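Local coordinates for protein aspartate-semialdehyde dehydrogenase (Cryptococcus neoformans var. neoformans JEC21, PDB 5CEF) that catalyses the NADPH-dependent reductive dephosphorylation of 4-phospho-L-aspartate to L-aspartate semialdehyde, the second step in the biosynthesis of the aspartate family of amino acids, at residues G15-V20 and A51-W56; P128-S133 and G162-L167; P166-E171 and K222-V227. All blocks are in the same frame, centred on the assembly; numbering follows the deposited sequence.

Contact 1. Residues G15-V20 and A51-W56; sequences GATGTV and ARVVRW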
loop_
_atom_site.group_PDB
_atom_site.type_symbol
_atom_site.label_atom_id
_atom_site.label_comp_id
_atom_site.label_asym_id
_atom_site.label_seq_id
_atom_site.Cartn_x
_atom_site.Cartn_y
_atom_site.Cartn_z
ATOM N N GLY A 15 10.286 -30.151 8.049
ATOM C CA GLY A 15 10.142 -28.689 8.171
ATOM C C GLY A 15 8.726 -28.339 8.546
ATOM O O GLY A 15 8.162 -27.365 8.049
ATOM N N ALA A 16 8.161 -29.126 9.449
ATOM C CA ALA A 16 6.748 -29.100 9.697
ATOM C C ALA A 16 6.277 -27.893 10.414
ATOM O O ALA A 16 5.089 -27.558 10.324
ATOM C CB ALA A 16 6.344 -30.325 10.495
ATOM N N THR A 17 7.163 -27.233 11.146
ATOM C CA THR A 17 6.764 -26.024 11.879
ATOM C C THR A 17 6.908 -24.788 11.016
ATOM O O THR A 17 6.343 -23.756 11.357
ATOM C CB THR A 17 7.548 -25.850 13.189
ATOM O OG1 THR A 17 8.952 -25.841 12.924
ATOM C CG2 THR A 17 7.244 -26.993 14.145
ATOM N N GLY A 18 7.668 -24.888 9.917
ATOM C CA GLY A 18 7.821 -23.791 8.933
ATOM C C GLY A 18 6.556 -23.562 8.119
ATOM O O GLY A 18 5.663 -24.394 8.137
ATOM N N THR A 19 6.486 -22.450 7.383
ATOM C CA THR A 19 5.238 -22.034 6.769
ATOM C C THR A 19 4.823 -22.999 5.657
ATOM O O THR A 19 3.660 -23.365 5.546
ATOM C CB THR A 19 5.282 -20.575 6.255
ATOM O OG1 THR A 19 6.243 -20.456 5.206
ATOM C CG2 THR A 19 5.664 -19.618 7.387
ATOM N N VAL A 20 5.780 -23.449 4.866
ATOM C CA VAL A 20 5.488 -24.460 3.859
ATOM C C VAL A 20 5.006 -25.750 4.519
ATOM O O VAL A 20 4.071 -26.373 4.041
ATOM C CB VAL A 20 6.712 -24.733 2.959
ATOM C CG1 VAL A 20 6.516 -25.995 2.128
ATOM C CG2 VAL A 20 6.966 -23.538 2.052
ATOM N N ALA A 51 1.184 -28.880 18.269
ATOM C CA ALA A 51 0.402 -27.723 18.699
ATOM C C ALA A 51 1.163 -26.798 19.654
ATOM O O ALA A 51 0.980 -25.585 19.608
ATOM C CB ALA A 51 -0.912 -28.189 19.323
ATOM N N ARG A 52 2.042 -27.369 20.477
ATOM C CA ARG A 52 2.776 -26.582 21.471
ATOM C C ARG A 52 4.046 -25.920 20.941
ATOM O O ARG A 52 4.515 -24.954 21.536
ATOM C CB ARG A 52 3.109 -27.423 22.730
ATOM C CG ARG A 52 2.044 -27.520 23.846
ATOM C CD ARG A 52 2.158 -28.946 24.466
ATOM N NE ARG A 52 0.890 -29.646 24.757
ATOM C CZ ARG A 52 0.790 -30.830 25.387
ATOM N NH1 ARG A 52 1.870 -31.479 25.812
ATOM N NH2 ARG A 52 -0.410 -31.361 25.598
ATOM N N VAL A 53 4.611 -26.410 19.847
ATOM C CA VAL A 53 5.833 -25.797 19.315
ATOM C C VAL A 53 5.610 -24.876 18.121
ATOM O O VAL A 53 6.405 -23.979 17.883
ATOM C CB VAL A 53 6.940 -26.819 18.974
ATOM C CG1 VAL A 53 7.571 -27.376 20.250
ATOM C CG2 VAL A 53 6.428 -27.943 18.096
ATOM N N VAL A 54 4.536 -25.072 17.374
ATOM C CA VAL A 54 4.367 -24.318 16.142
ATOM C C VAL A 54 3.844 -22.932 16.398
ATOM O O VAL A 54 2.994 -22.756 17.249
ATOM C CB VAL A 54 3.384 -25.035 15.189
ATOM C CG1 VAL A 54 1.946 -24.972 15.714
ATOM C CG2 VAL A 54 3.496 -24.458 13.777
ATOM N N ARG A 55 4.351 -21.958 15.653
ATOM C CA ARG A 55 3.743 -20.637 15.606
ATOM C C ARG A 55 2.855 -20.679 14.362
ATOM O O ARG A 55 3.247 -20.203 13.290
ATOM C CB ARG A 55 4.804 -19.513 15.477
ATOM C CG ARG A 55 5.826 -19.407 16.606
ATOM C CD ARG A 55 5.285 -18.637 17.811
ATOM N NE ARG A 55 5.916 -19.059 19.077
ATOM C CZ ARG A 55 5.461 -20.003 19.915
ATOM N NH1 ARG A 55 4.337 -20.672 19.678
ATOM N NH2 ARG A 55 6.144 -20.287 21.014
ATOM N N TRP A 56 1.645 -21.193 14.515
ATOM C CA TRP A 56 0.734 -21.365 13.390
ATOM C C TRP A 56 0.297 -20.053 12.738
ATOM O O TRP A 56 -0.541 -19.332 13.273
ATOM C CB TRP A 56 -0.501 -22.139 13.854
ATOM C CG TRP A 56 -1.464 -22.607 12.758
ATOM C CD1 TRP A 56 -2.681 -22.037 12.424
ATOM C CD2 TRP A 56 -1.321 -23.759 11.907
ATOM N NE1 TRP A 56 -3.298 -22.776 11.430
ATOM C CE2 TRP A 56 -2.485 -23.829 11.092
ATOM C CE3 TRP A 56 -0.333 -24.742 11.763
ATOM C CZ2 TRP A 56 -2.668 -24.824 10.149
ATOM C CZ3 TRP A 56 -0.520 -25.736 10.824
ATOM C CH2 TRP A 56 -1.680 -25.771 10.021
#
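Thr-17 meets Val-53 and Val-54 from two directions, with its methyl branch set against one and its backbone against the other. With OG1 between the backbone N and the carbonyl carbon (chi1 56°), CG2 is left anti to the carbonyl carbon; the Thr-17 and Val-53 side chains cross obliquely, their CG2 atoms 4.1 Å apart. Val-54, the first residue past the end of helix 50-53, brings its CG2 alongside the threonine's main chain, where it lies 3.8 Å from Thr-17 O and 4.1 Å from Thr-17 CA. The two backbones come closest here, with Thr-17 CA 5.2 Å from Val-54 CA.

Thr-17 belongs to a type I turn closed by the bond from Gly-18 N to Gly-15 O (3.1 Å), and Gly-18 is the N-cap of helix 19-29. This GATGTV sequence, between strand 9-14 and that helix, is the glycine-rich dinucleotide-binding loop of the Rossmann fold, and by similarity Thr-17 to Val-20 bind NADP(+). Polar ties lie beside it: Tyr-50 OH bonds to Ala-16 O, and Gln-22 NE2 to both Thr-17 O and Arg-55 O. The direct contact is thus van der Waals packing of methyls on a methyl and on the threonine backbone, and a polar link between the two segments runs through Gln-22.

Contact 2. Residues P128-S133 and G162-L167; sequences PLVNPS and GIVVPL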
loop_
_atom_site.group_PDB
_atom_site.type_symbol
_atom_site.label_atom_id
_atom_site.label_comp_id
_atom_site.label_asym_id
_atom_site.label_seq_id
_atom_site.Cartn_x
_atom_site.Cartn_y
_atom_site.Cartn_z
ATOM N N PRO A 128 3.706 -30.052 -12.006
ATOM C CA PRO A 128 2.710 -31.120 -12.208
ATOM C C PRO A 128 1.763 -30.906 -13.378
ATOM O O PRO A 128 1.257 -31.888 -13.918
ATOM C CB PRO A 128 1.923 -31.137 -10.886
ATOM C CG PRO A 128 2.286 -29.849 -10.178
ATOM C CD PRO A 128 3.681 -29.536 -10.627
ATOM N N LEU A 129 1.513 -29.660 -13.774
ATOM C CA LEU A 129 0.628 -29.403 -14.913
ATOM C C LEU A 129 1.355 -29.330 -16.251
ATOM O O LEU A 129 0.733 -28.927 -17.288
ATOM C CB LEU A 129 -0.193 -28.107 -14.745
ATOM C CG LEU A 129 -0.905 -27.936 -13.400
ATOM C CD1 LEU A 129 -1.686 -26.629 -13.386
ATOM C CD2 LEU A 129 -1.796 -29.139 -13.114
ATOM N N VAL A 130 2.605 -29.782 -16.263
ATOM C CA VAL A 130 3.397 -29.712 -17.460
ATOM C C VAL A 130 4.155 -30.985 -17.775
ATOM O O VAL A 130 3.948 -31.535 -18.846
ATOM C CB VAL A 130 4.400 -28.576 -17.370
ATOM C CG1 VAL A 130 5.338 -28.590 -18.562
ATOM C CG2 VAL A 130 3.679 -27.245 -17.291
ATOM N N ASN A 131 5.033 -31.449 -16.877
ATOM C CA ASN A 131 5.967 -32.497 -17.230
ATOM C C ASN A 131 6.074 -33.697 -16.271
ATOM O O ASN A 131 7.172 -34.217 -16.049
ATOM C CB ASN A 131 7.340 -31.880 -17.412
ATOM C CG ASN A 131 7.895 -31.281 -16.126
ATOM O OD1 ASN A 131 7.143 -30.754 -15.302
ATOM N ND2 ASN A 131 9.199 -31.403 -15.925
ATOM N N PRO A 132 4.944 -34.177 -15.733
ATOM C CA PRO A 132 5.001 -35.406 -14.963
ATOM C C PRO A 132 5.539 -36.637 -15.719
ATOM O O PRO A 132 6.032 -37.581 -15.088
ATOM C CB PRO A 132 3.536 -35.623 -14.534
ATOM C CG PRO A 132 2.711 -34.870 -15.518
ATOM C CD PRO A 132 3.554 -33.691 -15.884
ATOM N N SER A 133 5.493 -36.628 -17.046
ATOM C CA SER A 133 6.127 -37.686 -17.828
ATOM C C SER A 133 7.593 -37.893 -17.434
ATOM O O SER A 133 8.164 -38.958 -17.689
ATOM C CB SER A 133 6.062 -37.372 -19.325
ATOM O OG SER A 133 6.621 -36.097 -19.592
ATOM N N GLY A 162 4.219 -20.238 -12.884
ATOM C CA GLY A 162 3.296 -19.287 -13.554
ATOM C C GLY A 162 3.672 -18.946 -14.995
ATOM O O GLY A 162 2.807 -18.592 -15.808
ATOM N N ILE A 163 4.958 -19.079 -15.314
ATOM C CA ILE A 163 5.433 -18.873 -16.662
ATOM C C ILE A 163 5.381 -20.138 -17.531
ATOM O O ILE A 163 4.844 -20.112 -18.644
ATOM C CB ILE A 163 6.860 -18.332 -16.632
ATOM C CG1 ILE A 163 6.822 -16.928 -16.083
ATOM C CG2 ILE A 163 7.469 -18.291 -18.019
ATOM C CD1 ILE A 163 8.133 -16.547 -15.457
ATOM N N VAL A 164 5.886 -21.249 -17.028
ATOM C CA VAL A 164 6.025 -22.438 -17.835
ATOM C C VAL A 164 4.728 -23.118 -18.212
ATOM O O VAL A 164 4.657 -23.801 -19.242
ATOM C CB VAL A 164 6.900 -23.418 -17.074
ATOM C CG1 VAL A 164 6.863 -24.726 -17.772
ATOM C CG2 VAL A 164 8.319 -22.874 -17.051
ATOM N N VAL A 165 3.694 -22.947 -17.392
ATOM C CA VAL A 165 2.423 -23.529 -17.731
ATOM C C VAL A 165 1.929 -22.935 -19.046
ATOM O O VAL A 165 1.633 -23.690 -19.962
ATOM C CB VAL A 165 1.391 -23.426 -16.601
ATOM C CG1 VAL A 165 0.023 -23.764 -17.120
ATOM C CG2 VAL A 165 1.781 -24.339 -15.463
ATOM N N PRO A 166 1.870 -21.606 -19.163
ATOM C CA PRO A 166 1.461 -21.074 -20.463
ATOM C C PRO A 166 2.388 -21.479 -21.585
ATOM O O PRO A 166 1.922 -21.773 -22.692
ATOM C CB PRO A 166 1.499 -19.564 -20.250
ATOM C CG PRO A 166 1.122 -19.411 -18.823
ATOM C CD PRO A 166 1.773 -20.578 -18.121
ATOM N N LEU A 167 3.689 -21.525 -21.308
ATOM C CA LEU A 167 4.643 -21.941 -22.346
ATOM C C LEU A 167 4.372 -23.355 -22.850
ATOM O O LEU A 167 4.440 -23.625 -24.039
ATOM C CB LEU A 167 6.079 -21.815 -21.869
ATOM C CG LEU A 167 6.546 -20.371 -21.542
ATOM C CD1 LEU A 167 8.029 -20.414 -21.205
ATOM C CD2 LEU A 167 6.263 -19.323 -22.607
#
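Val-130 presses its CG2 methyl onto one turn of helix 158-174, and this single branch does most of the touching. CG2 lies 3.9 Å from Val-165 CG2 and equally close to Val-165 CA, while on the neighbouring residue it reaches Val-164 CG1 at 4.1 Å. The two consecutive valines share this one methyl. With CG1 of Val-130 anti to its backbone N (chi1 174°), CG2 is left beside that nitrogen and directed at the helix; the side chains of Val-130 and Val-165 are inclined to each other.

The looser part is at Leu-129, which is nonetheless buried: it contributes chiefly its CB, 4.3 Å from Val-165 CG2, and its side chain also packs on Cys-285, Pro-296 and Leu-347. The partly exposed residue is Val-130 itself, whereas Val-164 and Val-165 are buried like Leu-129. The side-chain packing is apolar; Leu-129 O and the Asn-131 side chain are bonded elsewhere, the former to Tyr-283 OH, the latter to the backbone of Val-127 and Leu-125.

Helix 158-174, which begins with the predicted acyl-thioester cysteine Cys-158, is kinked at Pro-166, whose N has no bond to the preceding turn. The loop after strand 125-126 thus rests on one flank of this helix; Ile-163 and Leu-167 face strand 177-186, Val-164 also meets helix 212-224, and helix 349-362 covers the loop at Pro-128 and Pro-132.

Contact 3. Residues P166-E171 and K222-V227; sequences PLAALE and KILGGV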
loop_
_atom_site.group_PDB
_atom_site.type_symbol
_atom_site.label_atom_id
_atom_site.label_comp_id
_atom_site.label_asym_id
_atom_site.label_seq_id
_atom_site.Cartn_x
_atom_site.Cartn_y
_atom_site.Cartn_z
ATOM N N PRO A 166 1.870 -21.606 -19.163
ATOM C CA PRO A 166 1.461 -21.074 -20.463
ATOM C C PRO A 166 2.388 -21.479 -21.585
ATOM O O PRO A 166 1.922 -21.773 -22.692
ATOM C CB PRO A 166 1.499 -19.564 -20.250
ATOM C CG PRO A 166 1.122 -19.411 -18.823
ATOM C CD PRO A 166 1.773 -20.578 -18.121
ATOM N N LEU A 167 3.689 -21.525 -21.308
ATOM C CA LEU A 167 4.643 -21.941 -22.346
ATOM C C LEU A 167 4.372 -23.355 -22.850
ATOM O O LEU A 167 4.440 -23.625 -24.039
ATOM C CB LEU A 167 6.079 -21.815 -21.869
ATOM C CG LEU A 167 6.546 -20.371 -21.542
ATOM C CD1 LEU A 167 8.029 -20.414 -21.205
ATOM C CD2 LEU A 167 6.263 -19.323 -22.607
ATOM N N ALA A 168 4.021 -24.236 -21.939
ATOM C CA ALA A 168 3.769 -25.602 -22.282
ATOM C C ALA A 168 2.555 -25.697 -23.187
ATOM O O ALA A 168 2.525 -26.525 -24.107
ATOM C CB ALA A 168 3.561 -26.424 -21.023
ATOM N N ALA A 169 1.541 -24.890 -22.914
ATOM C CA ALA A 169 0.321 -24.936 -23.698
ATOM C C ALA A 169 0.627 -24.465 -25.113
ATOM O O ALA A 169 0.084 -24.991 -26.102
ATOM C CB ALA A 169 -0.743 -24.065 -23.069
ATOM N N LEU A 170 1.532 -23.505 -25.206
ATOM C CA LEU A 170 1.976 -23.040 -26.508
ATOM C C LEU A 170 2.731 -24.132 -27.248
ATOM O O LEU A 170 2.537 -24.286 -28.451
ATOM C CB LEU A 170 2.841 -21.755 -26.383
ATOM C CG LEU A 170 2.063 -20.552 -25.868
ATOM C CD1 LEU A 170 2.950 -19.334 -25.718
ATOM C CD2 LEU A 170 0.892 -20.229 -26.772
ATOM N N GLU A 171 3.624 -24.846 -26.557
ATOM C CA GLU A 171 4.452 -25.842 -27.249
ATOM C C GLU A 171 3.586 -26.996 -27.718
ATOM O O GLU A 171 3.718 -27.456 -28.844
ATOM C CB GLU A 171 5.660 -26.312 -26.414
ATOM C CG GLU A 171 6.829 -25.332 -26.456
ATOM C CD GLU A 171 8.177 -25.956 -26.127
ATOM O OE1 GLU A 171 8.201 -26.965 -25.391
ATOM O OE2 GLU A 171 9.210 -25.418 -26.561
ATOM N N LYS A 222 14.853 -27.468 -18.871
ATOM C CA LYS A 222 14.622 -28.764 -18.255
ATOM C C LYS A 222 13.146 -29.174 -18.226
ATOM O O LYS A 222 12.784 -30.270 -18.648
ATOM C CB LYS A 222 15.179 -28.795 -16.834
ATOM C CG LYS A 222 15.135 -30.207 -16.269
ATOM C CD LYS A 222 16.092 -30.379 -15.123
ATOM C CE LYS A 222 15.944 -31.765 -14.512
ATOM N NZ LYS A 222 16.830 -31.989 -13.323
ATOM N N ILE A 223 12.294 -28.276 -17.746
ATOM C CA ILE A 223 10.865 -28.577 -17.571
ATOM C C ILE A 223 10.108 -28.761 -18.887
ATOM O O ILE A 223 9.210 -29.608 -18.970
ATOM C CB ILE A 223 10.156 -27.467 -16.734
ATOM C CG1 ILE A 223 10.721 -27.466 -15.329
ATOM C CG2 ILE A 223 8.643 -27.634 -16.685
ATOM C CD1 ILE A 223 10.473 -26.182 -14.570
ATOM N N LEU A 224 10.397 -27.938 -19.882
ATOM C CA LEU A 224 9.686 -28.053 -21.162
ATOM C C LEU A 224 10.361 -29.036 -22.092
ATOM O O LEU A 224 9.781 -29.447 -23.055
ATOM C CB LEU A 224 9.605 -26.717 -21.836
ATOM C CG LEU A 224 8.723 -25.727 -21.098
ATOM C CD1 LEU A 224 8.799 -24.361 -21.757
ATOM C CD2 LEU A 224 7.274 -26.203 -21.039
ATOM N N GLY A 225 11.599 -29.431 -21.778
ATOM C CA GLY A 225 12.263 -30.510 -22.477
ATOM C C GLY A 225 11.649 -31.879 -22.184
ATOM O O GLY A 225 10.547 -31.997 -21.597
ATOM N N GLY A 226 12.370 -32.907 -22.630
ATOM C CA GLY A 226 11.951 -34.294 -22.490
ATOM C C GLY A 226 12.995 -35.152 -21.782
ATOM O O GLY A 226 14.039 -34.660 -21.320
ATOM N N VAL A 227 12.659 -36.434 -21.681
ATOM C CA VAL A 227 13.549 -37.471 -21.243
ATOM C C VAL A 227 13.976 -38.259 -22.468
ATOM O O VAL A 227 13.169 -38.526 -23.351
ATOM C CB VAL A 227 12.842 -38.399 -20.265
ATOM C CG1 VAL A 227 13.742 -39.548 -19.883
ATOM C CG2 VAL A 227 12.482 -37.611 -19.025
HETATM O O HOH W 1 6.963 -28.552 -23.600
#
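Leu-224 reaches across to helix 158-174 with both of its methyl branches. Its CG lies anti to the carbonyl carbon (chi1 -67°), which sends both methyls to the facing helix. CD1 lies 3.7 Å from Leu-167 CB and 4.1 Å from Leu-167 CD1, the two leucine side chains crossing at about a right angle. CD2 settles over Ala-168, 3.7 Å from Ala-168 CB, where the small residue lets the branch come down near the helix backbone. One turn on, the extended side chain of Glu-171 passes at a slant by Leu-224, with OE1 3.8 Å from Leu-224 CB. The same OE1 accepts a bond of 2.7 Å from a water, which also donates to Leu-224 O at 3.0 Å, so the carboxylate and the final carbonyl of helix 212-224 are joined through solvent.

Val-164, Leu-167, Ala-168 and Glu-171 follow the i, i+3, i+4, i+7 spacing of the hole in knobs-into-holes packing, and Leu-224 sits among them as a knob from the end of another helix. Helix 158-174 packs on the mixed sheet, and helix 212-224 meets it through Leu-224.

Farther out, Glu-171 is fixed through OE2, which bonds to His-237 NE2 and to Leu-177 N. Behind Leu-224 the chain leaves the helix at Gly-225, where Gly-225 O accepts from His-134 NE2 and Gly-226 N donates to Asp-235 OD1.

How the contacts relate
Contact 1 closes first along the chain and stands apart at the probable cofactor site of the Rossmann domain, its centre about 30 Å from that of contact 2 and about 35 Å from that of contact 3. Contacts 2 and 3 are adjoining, with centres about 6 Å apart; contact 3 begins on the stretch where contact 2 ends, and they share Pro-166 and Leu-167 of helix 158-174. They touch directly: Val-164 CG1 is 3.6 Å from Leu-224 CD2, and Val-130 CG1 is 3.7 Å from Ala-168 CB. Helix 158-174 thus packs against a loop following a strand of the parallel sheet and against helix 212-224, joining the nucleotide-binding part of the chain to the dimerisation domain.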